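Local coordinates for haloacid delahogenase-like family hydrolase (Xanthomonas campestris pv. campestris, PDB 2PKE) that probably acts as a magnesium-dependent phosphatase of the haloacid dehalogenase-like hydrolase family, at the interface of chains A and B. Coordinates in Å, arbitrary orientation; residue numbers count along the deposited sequence, not the author numbering. Chains: chain A/B, Haloacid delahogenase-like family hydrolase.

The interface of chains A and B. Residues chain A 65, 67-69, 136, 138, 159-161; chain B 138-139, 142.
The phenyl ring of B:Phe139 in this haloacid dehalogenase-like hydrolase lies flat against the last turn of helix 57-68 in chain A, where the peptide linking A:Phe68 to A:Gly69 covers one face. The amide N of A:Gly69 sits 3.5 Å above the ring plane, over its centre, while the carbonyl carbon of A:Phe68 is displaced toward the rim. A:Gly69 CA comes 3.5 Å from CD1 of B:Phe139. From the same side the carbonyl O of A:Ile67 overhangs the CD2/CE2 rim, 3.3 Å from B:Phe139 CD2, and that of A:Leu65 lies above the rim near CZ. The contacts on this face thus come from backbone atoms at the helix end.

The start of helix 138-147 of chain B enters between that helix end and strand 157-160 of chain A, within a two-fold symmetric interface that may reflect a dimer. With CG anti to its backbone N (chi1 -173°), B:Phe139 carries its ring toward helix 57-68. B:Leu138, also anti (chi1 179°), sends its CD2 branch obliquely to the strand, 3.7 Å from CG1 of A:Val159 and close to that residue's carbonyl O.

Near the two-fold axis the equivalent helix starts meet through water 1, whose O lies 3.0 Å from A:Leu138 N. The same water O is 2.7 Å from B:Leu138 N, so it links both N-terminal helix amides. One turn on, B:Glu142 reaches A:Ser161 with its chain extended beyond CG. Its carboxylate OE2 is 2.6 Å from water 2, which lies 3.1 Å from the backbone N of A:Ser161 in a nearly straight hydrogen bond (169° at H). OE1 is modelled too close to the serine hydroxyl for a reliable bond.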
loop_
_atom_site.group_PDB
_atom_site.type_symbol
_atom_site.label_atom_id
_atom_site.label_comp_id
_atom_site.label_asym_id
_atom_site.label_seq_id
_atom_site.Cartn_x
_atom_site.Cartn_y
_atom_site.Cartn_z
ATOM N N LEU A 65 -13.343 7.157 -3.564
ATOM C CA LEU A 65 -12.433 7.054 -2.419
ATOM C C LEU A 65 -12.654 5.715 -1.740
ATOM O O LEU A 65 -11.725 5.082 -1.270
ATOM C CB LEU A 65 -12.687 8.222 -1.447
ATOM C CG LEU A 65 -11.897 8.277 -0.141
ATOM C CD1 LEU A 65 -10.392 8.296 -0.405
ATOM C CD2 LEU A 65 -12.358 9.512 0.660
ATOM N N ILE A 67 -13.457 2.862 -2.971
ATOM C CA ILE A 67 -12.843 1.690 -3.604
ATOM C C ILE A 67 -11.356 1.843 -3.932
ATOM O O ILE A 67 -10.618 0.841 -3.976
ATOM C CB ILE A 67 -13.633 1.183 -4.866
ATOM C CG1 ILE A 67 -13.647 2.178 -6.008
ATOM C CG2 ILE A 67 -15.096 0.885 -4.531
ATOM C CD1 ILE A 67 -14.139 1.549 -7.297
ATOM N N PHE A 68 -10.897 3.075 -4.147
ATOM C CA PHE A 68 -9.493 3.304 -4.526
ATOM C C PHE A 68 -8.614 3.664 -3.356
ATOM O O PHE A 68 -7.392 3.455 -3.431
ATOM C CB PHE A 68 -9.381 4.451 -5.534
ATOM C CG PHE A 68 -10.123 4.209 -6.817
ATOM C CD1 PHE A 68 -10.351 2.956 -7.296
ATOM C CD2 PHE A 68 -10.574 5.287 -7.568
ATOM C CE1 PHE A 68 -11.017 2.780 -8.497
ATOM C CE2 PHE A 68 -11.241 5.092 -8.757
ATOM C CZ PHE A 68 -11.470 3.848 -9.199
ATOM N N GLY A 69 -9.228 4.245 -2.306
ATOM C CA GLY A 69 -8.487 5.034 -1.323
ATOM C C GLY A 69 -7.773 6.238 -1.970
ATOM O O GLY A 69 -8.110 6.656 -3.079
ATOM N N GLY A 136 -2.309 6.688 1.804
ATOM C CA GLY A 136 -2.296 6.602 0.377
ATOM C C GLY A 136 -1.643 5.348 -0.149
ATOM O O GLY A 136 -1.816 4.257 0.413
ATOM N N LEU A 138 1.034 2.816 -1.013
ATOM C CA LEU A 138 2.245 2.317 -0.404
ATOM C C LEU A 138 3.443 2.377 -1.322
ATOM O O LEU A 138 4.512 2.792 -0.925
ATOM C CB LEU A 138 2.077 0.854 -0.030
ATOM C CG LEU A 138 3.249 0.123 0.609
ATOM C CD1 LEU A 138 3.540 0.629 2.021
ATOM C CD2 LEU A 138 2.911 -1.314 0.630
ATOM N N VAL A 159 2.738 3.482 6.099
ATOM C CA VAL A 159 1.705 3.890 5.183
ATOM C C VAL A 159 0.379 3.259 5.616
ATOM O O VAL A 159 0.270 2.064 5.781
ATOM C CB VAL A 159 2.035 3.481 3.691
ATOM C CG1 VAL A 159 0.969 4.031 2.759
ATOM C CG2 VAL A 159 3.442 4.032 3.250
ATOM N N VAL A 160 -0.641 4.087 5.719
ATOM C CA VAL A 160 -1.955 3.664 6.166
ATOM C C VAL A 160 -3.000 4.013 5.148
ATOM O O VAL A 160 -2.774 4.827 4.281
ATOM C CB VAL A 160 -2.315 4.367 7.489
ATOM C CG1 VAL A 160 -1.230 4.174 8.506
ATOM C CG2 VAL A 160 -2.583 5.833 7.283
ATOM N N SER A 161 -4.175 3.425 5.300
ATOM C CA SER A 161 -5.307 3.709 4.389
ATOM C C SER A 161 -6.049 5.000 4.749
ATOM O O SER A 161 -6.542 5.747 3.855
ATOM C CB SER A 161 -6.238 2.503 4.366
ATOM O OG SER A 161 -5.648 1.533 3.492
ATOM N N LEU B 138 -2.331 -1.343 -1.049
ATOM C CA LEU B 138 -2.610 -1.287 0.363
ATOM C C LEU B 138 -4.105 -1.217 0.620
ATOM O O LEU B 138 -4.628 -1.993 1.430
ATOM C CB LEU B 138 -1.872 -0.116 1.047
ATOM C CG LEU B 138 -2.147 0.021 2.560
ATOM C CD1 LEU B 138 -1.701 -1.226 3.334
ATOM C CD2 LEU B 138 -1.464 1.262 3.096
ATOM N N PHE B 139 -4.805 -0.327 -0.063
ATOM C CA PHE B 139 -6.215 -0.159 0.202
ATOM C C PHE B 139 -6.998 -1.438 -0.092
ATOM O O PHE B 139 -7.813 -1.872 0.740
ATOM C CB PHE B 139 -6.792 1.026 -0.614
ATOM C CG PHE B 139 -8.197 1.362 -0.259
ATOM C CD1 PHE B 139 -8.459 2.210 0.795
ATOM C CD2 PHE B 139 -9.259 0.819 -0.955
ATOM C CE1 PHE B 139 -9.764 2.535 1.153
ATOM C CE2 PHE B 139 -10.574 1.129 -0.586
ATOM C CZ PHE B 139 -10.804 1.986 0.476
ATOM N N GLU B 142 -6.118 -4.379 2.353
ATOM C CA GLU B 142 -6.849 -4.198 3.603
ATOM C C GLU B 142 -8.315 -4.507 3.467
ATOM O O GLU B 142 -8.887 -5.074 4.379
ATOM C CB GLU B 142 -6.685 -2.798 4.195
ATOM C CG GLU B 142 -5.302 -2.549 4.747
ATOM C CD GLU B 142 -5.133 -1.146 5.347
ATOM O OE1 GLU B 142 -5.953 -0.256 5.047
ATOM O OE2 GLU B 142 -4.159 -0.958 6.114
HETATM O O HOH W 1 -0.905 0.783 -1.991
HETATM O O HOH W 2 -4.192 1.269 7.530
#